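PDB 5FHY: B-type flagellar hook-associated protein 2 from Pseudomonas aeruginosa, which caps the tip of the growing flagellar filament, helping flagellin subunits polymerise there and keeping them from leaking out. Local coordinates for residues A44-P57 with D111-G125. Residues are numbered along the deposited sequence; the frame is centred on the assembly and turned at random.
Sequences ATSSKIALQAIADP and DNSGSRLVLSSTKTG
Ile49 and Leu119 form the hydrogen-bonded pair at the middle of an antiparallel ladder that joins strand 48-50 to strand 114-121, part of the flagellin hook IN motif of this cap protein; the two are inner neighbours in a four-stranded sheet between 104-111 and 165-166. Their amides and carbonyls bond in both directions, Ile49 N to Leu119 O at 3.0 Å and Leu119 N to Ile49 O at 3.1 Å. Ser121 N to Ser47 O and a practically straight Leu51 N to Leu117 O bond (179°) continue the ladder. Beyond Leu51 the register slips by one residue: a water accepts a hydrogen bond from Leu117 N and donates one to Gln52 O, and pairing resumes with Ile54 N on Ser115 O at 2.7 Å. At the other end Gly125 N reaches Thr45 O.

Leu51 brings the main apolar contact. Because Leu51 CG sits beside the backbone N (chi1 -52°), Leu51 CD1 lies 3.8 Å from Leu119 CD1 and also meets Leu117 CB; helix 88-98 packs on both partners through Met91 and Ile95. On the sheet face that carries Ala50 and Val118, the extended Lys48 chain runs past Ser120 OG and touches Val118 CG1 with CE, its ammonium end making a cation-pi contact with Tyr36 of a second subunit.

Arg116 bends at chi3 (74°), passing CD close to Leu51 O and bringing its guanidinium against Ala53. Arg116 NH2 makes a salt bridge with Asp111 OD2 (2.7 Å) and a hydrogen bond with Gly161 O; the Arg116 side chain lies about 4 Å from a bound sodium ion. Over one guanidinium face sits the methyl of Ala53, with CB 3.5 Å from Arg116 NH2.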
ATOM      1  N   ALA B  44      29.339 -23.403 -38.978  1.00 79.22           N
ATOM      2  CA  ALA B  44      28.934 -24.199 -40.128  1.00 70.83           C
ATOM      3  C   ALA B  44      27.868 -23.427 -40.892  1.00 78.98           C
ATOM      4  O   ALA B  44      26.959 -22.854 -40.293  1.00 78.82           O
ATOM      5  CB  ALA B  44      28.415 -25.560 -39.697  1.00 63.51           C
ATOM      6  N   THR B  45      27.980 -23.406 -42.214  1.00 83.66           N
ATOM      7  CA  THR B  45      27.038 -22.650 -43.031  1.00 86.32           C
ATOM      8  C   THR B  45      26.296 -23.535 -44.022  1.00 84.47           C
ATOM      9  O   THR B  45      26.738 -24.638 -44.345  1.00 67.16           O
ATOM     10  CB  THR B  45      27.742 -21.521 -43.808  1.00 81.27           C
ATOM     11  OG1 THR B  45      28.721 -22.083 -44.690  1.00 93.95           O
ATOM     12  CG2 THR B  45      28.422 -20.552 -42.857  1.00 67.29           C
ATOM     13  N   SER B  46      25.154 -23.043 -44.495  1.00 87.41           N
ATOM     14  CA  SER B  46      24.373 -23.758 -45.493  1.00 81.86           C
ATOM     15  C   SER B  46      24.464 -23.021 -46.819  1.00 78.14           C
ATOM     16  O   SER B  46      25.033 -21.936 -46.888  1.00 79.14           O
ATOM     17  CB  SER B  46      22.915 -23.897 -45.046  1.00 74.16           C
ATOM     18  OG  SER B  46      22.306 -22.629 -44.863  1.00 76.78           O
ATOM     19  N   SER B  47      23.915 -23.608 -47.873  1.00 78.24           N
ATOM     20  CA  SER B  47      24.030 -23.008 -49.192  1.00 80.91           C
ATOM     21  C   SER B  47      22.869 -22.067 -49.483  1.00 77.89           C
ATOM     22  O   SER B  47      21.726 -22.332 -49.104  1.00 76.50           O
ATOM     23  CB  SER B  47      24.104 -24.092 -50.268  1.00 86.13           C
ATOM     24  OG  SER B  47      24.255 -23.521 -51.557  1.00 85.80           O
ATOM     25  N   LYS B  48      23.178 -20.972 -50.169  1.00 72.27           N
ATOM     26  CA  LYS B  48      22.171 -20.019 -50.620  1.00 73.64           C
ATOM     27  C   LYS B  48      22.686 -19.355 -51.888  1.00 81.18           C
ATOM     28  O   LYS B  48      23.727 -18.691 -51.880  1.00 77.19           O
ATOM     29  CB  LYS B  48      21.861 -18.977 -49.538  1.00 69.36           C
ATOM     30  CG  LYS B  48      20.874 -17.894 -49.975  1.00 70.88           C
ATOM     31  CD  LYS B  48      20.409 -17.029 -48.807  1.00 74.66           C
ATOM     32  CE  LYS B  48      19.492 -15.904 -49.278  1.00 80.05           C
ATOM     33  NZ  LYS B  48      19.043 -15.015 -48.167  1.00 86.19           N
ATOM     34  N   ILE B  49      21.964 -19.554 -52.985  1.00 71.75           N
ATOM     35  CA  ILE B  49      22.416 -19.060 -54.274  1.00 77.06           C
ATOM     36  C   ILE B  49      21.374 -18.176 -54.933  1.00 74.38           C
ATOM     37  O   ILE B  49      20.209 -18.157 -54.534  1.00 82.08           O
ATOM     38  CB  ILE B  49      22.749 -20.220 -55.230  1.00 73.57           C
ATOM     39  CG1 ILE B  49      21.467 -20.909 -55.703  1.00 81.97           C
ATOM     40  CG2 ILE B  49      23.682 -21.217 -54.559  1.00 72.42           C
ATOM     41  CD1 ILE B  49      21.683 -21.919 -56.799  1.00 82.50           C
ATOM     42  N   ALA B  50      21.806 -17.451 -55.957  1.00 75.58           N
ATOM     43  CA  ALA B  50      20.909 -16.609 -56.738  1.00 77.37           C
ATOM     44  C   ALA B  50      21.158 -16.875 -58.212  1.00 78.90           C
ATOM     45  O   ALA B  50      22.288 -16.778 -58.685  1.00 79.22           O
ATOM     46  CB  ALA B  50      21.115 -15.141 -56.410  1.00 77.99           C
ATOM     47  N   LEU B  51      20.103 -17.216 -58.941  1.00 68.03           N
ATOM     48  CA  LEU B  51      20.243 -17.546 -60.357  1.00 70.91           C
ATOM     49  C   LEU B  51      20.244 -16.272 -61.190  1.00 67.13           C
ATOM     50  O   LEU B  51      20.153 -15.176 -60.643  1.00 67.31           O
ATOM     51  CB  LEU B  51      19.133 -18.500 -60.811  1.00 59.54           C
ATOM     52  CG  LEU B  51      18.961 -19.763 -59.962  1.00 62.27           C
ATOM     53  CD1 LEU B  51      17.798 -20.598 -60.464  1.00 60.00           C
ATOM     54  CD2 LEU B  51      20.254 -20.583 -59.929  1.00 63.28           C
ATOM     55  N   GLN B  52      20.367 -16.415 -62.507  1.00 65.59           N
ATOM     56  CA  GLN B  52      20.395 -15.257 -63.396  1.00 72.63           C
ATOM     57  C   GLN B  52      19.120 -14.438 -63.276  1.00 76.08           C
ATOM     58  O   GLN B  52      18.042 -14.988 -63.043  1.00 75.59           O
ATOM     59  CB  GLN B  52      20.585 -15.690 -64.854  1.00 84.43           C
ATOM     60  CG  GLN B  52      22.018 -15.990 -65.244  1.00 99.84           C
ATOM     61  CD  GLN B  52      22.175 -16.315 -66.719  1.00107.56           C
ATOM     62  OE1 GLN B  52      21.624 -15.627 -67.580  1.00105.74           O
ATOM     63  NE2 GLN B  52      22.933 -17.368 -67.018  1.00104.97           N
ATOM     64  N   ALA B  53      19.248 -13.123 -63.430  1.00 77.51           N
ATOM     65  CA  ALA B  53      18.090 -12.241 -63.392  1.00 75.07           C
ATOM     66  C   ALA B  53      17.401 -12.303 -64.742  1.00 85.84           C
ATOM     67  O   ALA B  53      18.056 -12.317 -65.782  1.00 91.27           O
ATOM     68  CB  ALA B  53      18.492 -10.817 -63.052  1.00 66.52           C
ATOM     69  N   ILE B  54      16.077 -12.352 -64.724  1.00 82.35           N
ATOM     70  CA  ILE B  54      15.316 -12.432 -65.958  1.00 78.66           C
ATOM     71  C   ILE B  54      14.763 -11.062 -66.325  1.00 73.21           C
ATOM     72  O   ILE B  54      13.990 -10.472 -65.572  1.00 75.13           O
ATOM     73  CB  ILE B  54      14.174 -13.458 -65.836  1.00 81.03           C
ATOM     74  CG1 ILE B  54      14.716 -14.783 -65.293  1.00 75.59           C
ATOM     75  CG2 ILE B  54      13.502 -13.665 -67.174  1.00 74.09           C
ATOM     76  CD1 ILE B  54      15.794 -15.387 -66.154  1.00 69.06           C
ATOM     77  N   ALA B  55      15.178 -10.554 -67.483  1.00 75.09           N
ATOM     78  CA  ALA B  55      14.707  -9.260 -67.963  1.00 81.58           C
ATOM     79  C   ALA B  55      13.239  -9.342 -68.350  1.00 91.26           C
ATOM     80  O   ALA B  55      12.800 -10.321 -68.955  1.00 84.59           O
ATOM     81  CB  ALA B  55      15.547  -8.791 -69.140  1.00 79.50           C
ATOM     82  N   ASP B  56      12.493  -8.299 -67.993  1.00105.53           N
ATOM     83  CA  ASP B  56      11.046  -8.238 -68.205  1.00117.07           C
ATOM     84  C   ASP B  56      10.369  -9.498 -67.667  1.00122.98           C
ATOM     85  O   ASP B  56       9.811 -10.282 -68.437  1.00127.31           O
ATOM     86  CB  ASP B  56      10.720  -8.040 -69.690  1.00121.08           C
ATOM     87  CG  ASP B  56       9.258  -7.699 -69.930  1.00126.86           C
ATOM     88  OD1 ASP B  56       8.602  -7.204 -68.991  1.00127.69           O
ATOM     89  OD2 ASP B  56       8.768  -7.920 -71.060  1.00129.53           O
ATOM     90  N   PRO B  57      10.425  -9.704 -66.344  1.00119.12           N
ATOM     91  CA  PRO B  57       9.878 -10.918 -65.729  1.00113.69           C
ATOM     92  C   PRO B  57       8.354 -10.975 -65.809  1.00112.25           C
ATOM     93  O   PRO B  57       7.764 -12.030 -65.585  1.00113.35           O
ATOM     94  CB  PRO B  57      10.350 -10.819 -64.280  1.00109.54           C
ATOM     95  CG  PRO B  57      10.463  -9.361 -64.037  1.00113.16           C
ATOM     96  CD  PRO B  57      10.960  -8.778 -65.326  1.00117.40           C
ATOM     97  N   ASP B 111      15.409  -6.891 -58.598  1.00 73.38           N
ATOM     98  CA  ASP B 111      16.419  -5.847 -58.515  1.00 80.99           C
ATOM     99  C   ASP B 111      16.412  -5.012 -59.793  1.00 79.28           C
ATOM    100  O   ASP B 111      15.434  -5.020 -60.538  1.00 84.26           O
ATOM    101  CB  ASP B 111      17.807  -6.450 -58.259  1.00 89.17           C
ATOM    102  CG  ASP B 111      18.267  -7.382 -59.370  1.00 82.15           C
ATOM    103  OD1 ASP B 111      17.411  -8.003 -60.034  1.00 76.60           O
ATOM    104  OD2 ASP B 111      19.494  -7.496 -59.576  1.00 76.28           O
ATOM    105  N   ASN B 112      17.494  -4.287 -60.047  1.00 74.28           N
ATOM    106  CA  ASN B 112      17.547  -3.422 -61.223  1.00 79.51           C
ATOM    107  C   ASN B 112      17.812  -4.215 -62.494  1.00 80.61           C
ATOM    108  O   ASN B 112      17.750  -3.674 -63.598  1.00 81.81           O
ATOM    109  CB  ASN B 112      18.613  -2.339 -61.054  1.00 78.86           C
ATOM    110  CG  ASN B 112      18.249  -1.331 -59.988  1.00 80.24           C
ATOM    111  OD1 ASN B 112      17.076  -1.149 -59.662  1.00 80.88           O
ATOM    112  ND2 ASN B 112      19.255  -0.672 -59.432  1.00 81.36           N
ATOM    113  N   SER B 113      18.104  -5.502 -62.331  1.00 85.04           N
ATOM    114  CA  SER B 113      18.385  -6.372 -63.466  1.00 86.22           C
ATOM    115  C   SER B 113      17.136  -7.135 -63.888  1.00 83.72           C
ATOM    116  O   SER B 113      17.053  -7.650 -65.003  1.00 82.85           O
ATOM    117  CB  SER B 113      19.501  -7.364 -63.122  1.00 85.25           C
ATOM    118  OG  SER B 113      20.691  -6.698 -62.743  1.00 95.22           O
ATOM    119  N   GLY B 114      16.172  -7.214 -62.978  1.00 81.32           N
ATOM    120  CA  GLY B 114      14.950  -7.954 -63.221  1.00 79.21           C
ATOM    121  C   GLY B 114      14.542  -8.751 -61.998  1.00 75.30           C
ATOM    122  O   GLY B 114      14.767  -8.329 -60.863  1.00 69.97           O
ATOM    123  N   SER B 115      13.926  -9.902 -62.236  1.00 75.55           N
ATOM    124  CA  SER B 115      13.573 -10.823 -61.164  1.00 71.90           C
ATOM    125  C   SER B 115      14.366 -12.114 -61.347  1.00 76.95           C
ATOM    126  O   SER B 115      14.686 -12.494 -62.469  1.00 91.10           O
ATOM    127  CB  SER B 115      12.069 -11.107 -61.150  1.00 69.92           C
ATOM    128  OG  SER B 115      11.320  -9.931 -60.900  1.00 77.14           O
ATOM    129  N   ARG B 116      14.692 -12.781 -60.248  1.00 68.75           N
ATOM    130  CA  ARG B 116      15.500 -13.994 -60.313  1.00 68.78           C
ATOM    131  C   ARG B 116      15.088 -14.970 -59.225  1.00 70.77           C
ATOM    132  O   ARG B 116      14.479 -14.584 -58.228  1.00 78.10           O
ATOM    133  CB  ARG B 116      16.986 -13.659 -60.171  1.00 68.54           C
ATOM    134  CG  ARG B 116      17.428 -13.351 -58.743  1.00 63.14           C
ATOM    135  CD  ARG B 116      18.902 -12.981 -58.703  1.00 60.93           C
ATOM    136  NE  ARG B 116      19.109 -11.643 -59.245  1.00 62.78           N
ATOM    137  CZ  ARG B 116      20.246 -11.213 -59.777  1.00 64.33           C
ATOM    138  NH1 ARG B 116      21.298 -12.019 -59.849  1.00 68.27           N
ATOM    139  NH2 ARG B 116      20.327  -9.975 -60.243  1.00 79.40           N
ATOM    140  N   LEU B 117      15.431 -16.238 -59.411  1.00 63.52           N
ATOM    141  CA  LEU B 117      15.118 -17.240 -58.404  1.00 68.64           C
ATOM    142  C   LEU B 117      16.222 -17.281 -57.359  1.00 65.46           C
ATOM    143  O   LEU B 117      17.403 -17.279 -57.695  1.00 67.42           O
ATOM    144  CB  LEU B 117      14.936 -18.617 -59.044  1.00 76.47           C
ATOM    145  CG  LEU B 117      13.656 -18.828 -59.854  1.00 72.25           C
ATOM    146  CD1 LEU B 117      13.800 -20.013 -60.798  1.00 72.66           C
ATOM    147  CD2 LEU B 117      12.456 -19.002 -58.934  1.00 76.87           C
ATOM    148  N   VAL B 118      15.829 -17.305 -56.089  1.00 63.82           N
ATOM    149  CA  VAL B 118      16.786 -17.375 -54.993  1.00 65.14           C
ATOM    150  C   VAL B 118      16.497 -18.641 -54.197  1.00 71.17           C
ATOM    151  O   VAL B 118      15.404 -18.812 -53.654  1.00 76.81           O
ATOM    152  CB  VAL B 118      16.713 -16.126 -54.081  1.00 68.30           C
ATOM    153  CG1 VAL B 118      17.601 -16.303 -52.849  1.00 65.81           C
ATOM    154  CG2 VAL B 118      17.116 -14.876 -54.855  1.00 60.57           C
ATOM    155  N   LEU B 119      17.476 -19.536 -54.146  1.00 68.31           N
ATOM    156  CA  LEU B 119      17.272 -20.843 -53.539  1.00 71.37           C
ATOM    157  C   LEU B 119      18.119 -21.015 -52.283  1.00 69.99           C
ATOM    158  O   LEU B 119      19.279 -20.604 -52.241  1.00 72.87           O
ATOM    159  CB  LEU B 119      17.577 -21.949 -54.555  1.00 76.85           C
ATOM    160  CG  LEU B 119      16.617 -22.134 -55.739  1.00 74.83           C
ATOM    161  CD1 LEU B 119      16.807 -21.062 -56.814  1.00 65.61           C
ATOM    162  CD2 LEU B 119      16.792 -23.518 -56.337  1.00 80.98           C
ATOM    163  N   SER B 120      17.522 -21.604 -51.250  1.00 67.40           N
ATOM    164  CA  SER B 120      18.209 -21.804 -49.976  1.00 69.02           C
ATOM    165  C   SER B 120      18.150 -23.256 -49.519  1.00 76.89           C
ATOM    166  O   SER B 120      17.167 -23.954 -49.756  1.00 80.93           O
ATOM    167  CB  SER B 120      17.607 -20.910 -48.888  1.00 64.17           C
ATOM    168  OG  SER B 120      17.793 -19.537 -49.178  1.00 71.30           O
ATOM    169  N   SER B 121      19.208 -23.701 -48.849  1.00 70.02           N
ATOM    170  CA  SER B 121      19.237 -25.033 -48.262  1.00 73.47           C
ATOM    171  C   SER B 121      19.423 -24.935 -46.752  1.00 77.81           C
ATOM    172  O   SER B 121      19.984 -23.965 -46.255  1.00 84.89           O
ATOM    173  CB  SER B 121      20.357 -25.868 -48.882  1.00 73.39           C
ATOM    174  OG  SER B 121      20.570 -27.054 -48.141  1.00 74.94           O
ATOM    175  N   THR B 122      18.947 -25.935 -46.018  1.00 75.50           N
ATOM    176  CA  THR B 122      19.092 -25.920 -44.567  1.00 80.28           C
ATOM    177  C   THR B 122      20.172 -26.879 -44.079  1.00 79.71           C
ATOM    178  O   THR B 122      20.375 -27.033 -42.874  1.00 79.88           O
ATOM    179  CB  THR B 122      17.771 -26.277 -43.863  1.00 80.03           C
ATOM    180  OG1 THR B 122      17.364 -27.598 -44.241  1.00 80.72           O
ATOM    181  CG2 THR B 122      16.688 -25.286 -44.234  1.00 76.17           C
ATOM    182  N   LYS B 123      20.874 -27.514 -45.011  1.00 78.76           N
ATOM    183  CA  LYS B 123      21.894 -28.480 -44.636  1.00 88.17           C
ATOM    184  C   LYS B 123      23.230 -27.767 -44.505  1.00 89.95           C
ATOM    185  O   LYS B 123      23.744 -27.207 -45.471  1.00 88.34           O
ATOM    186  CB  LYS B 123      21.980 -29.609 -45.663  1.00 88.91           C
ATOM    187  CG  LYS B 123      22.799 -30.807 -45.211  1.00 96.08           C
ATOM    188  CD  LYS B 123      22.055 -31.636 -44.180  1.00102.82           C
ATOM    189  CE  LYS B 123      22.978 -32.630 -43.491  1.00106.44           C
ATOM    190  NZ  LYS B 123      23.369 -32.173 -42.130  1.00109.60           N
ATOM    191  N   THR B 124      23.792 -27.794 -43.304  1.00 86.19           N
ATOM    192  CA  THR B 124      25.093 -27.189 -43.063  1.00 78.82           C
ATOM    193  C   THR B 124      26.206 -28.197 -43.320  1.00 73.87           C
ATOM    194  O   THR B 124      25.999 -29.403 -43.189  1.00 74.93           O
ATOM    195  CB  THR B 124      25.206 -26.655 -41.625  1.00 78.15           C
ATOM    196  OG1 THR B 124      24.830 -27.684 -40.698  1.00 76.86           O
ATOM    197  CG2 THR B 124      24.306 -25.439 -41.427  1.00 67.49           C
ATOM    198  N   GLY B 125      27.380 -27.700 -43.701  1.00 73.44           N
ATOM    199  CA  GLY B 125      28.542 -28.551 -43.882  1.00 72.70           C
ATOM    200  C   GLY B 125      29.261 -28.339 -45.200  1.00 75.04           C
ATOM    201  O   GLY B 125      28.722 -27.707 -46.104  1.00 72.49           O
TER
HETATM  202  O   HOH W   1      16.248 -16.707 -62.032  1.00 57.95           O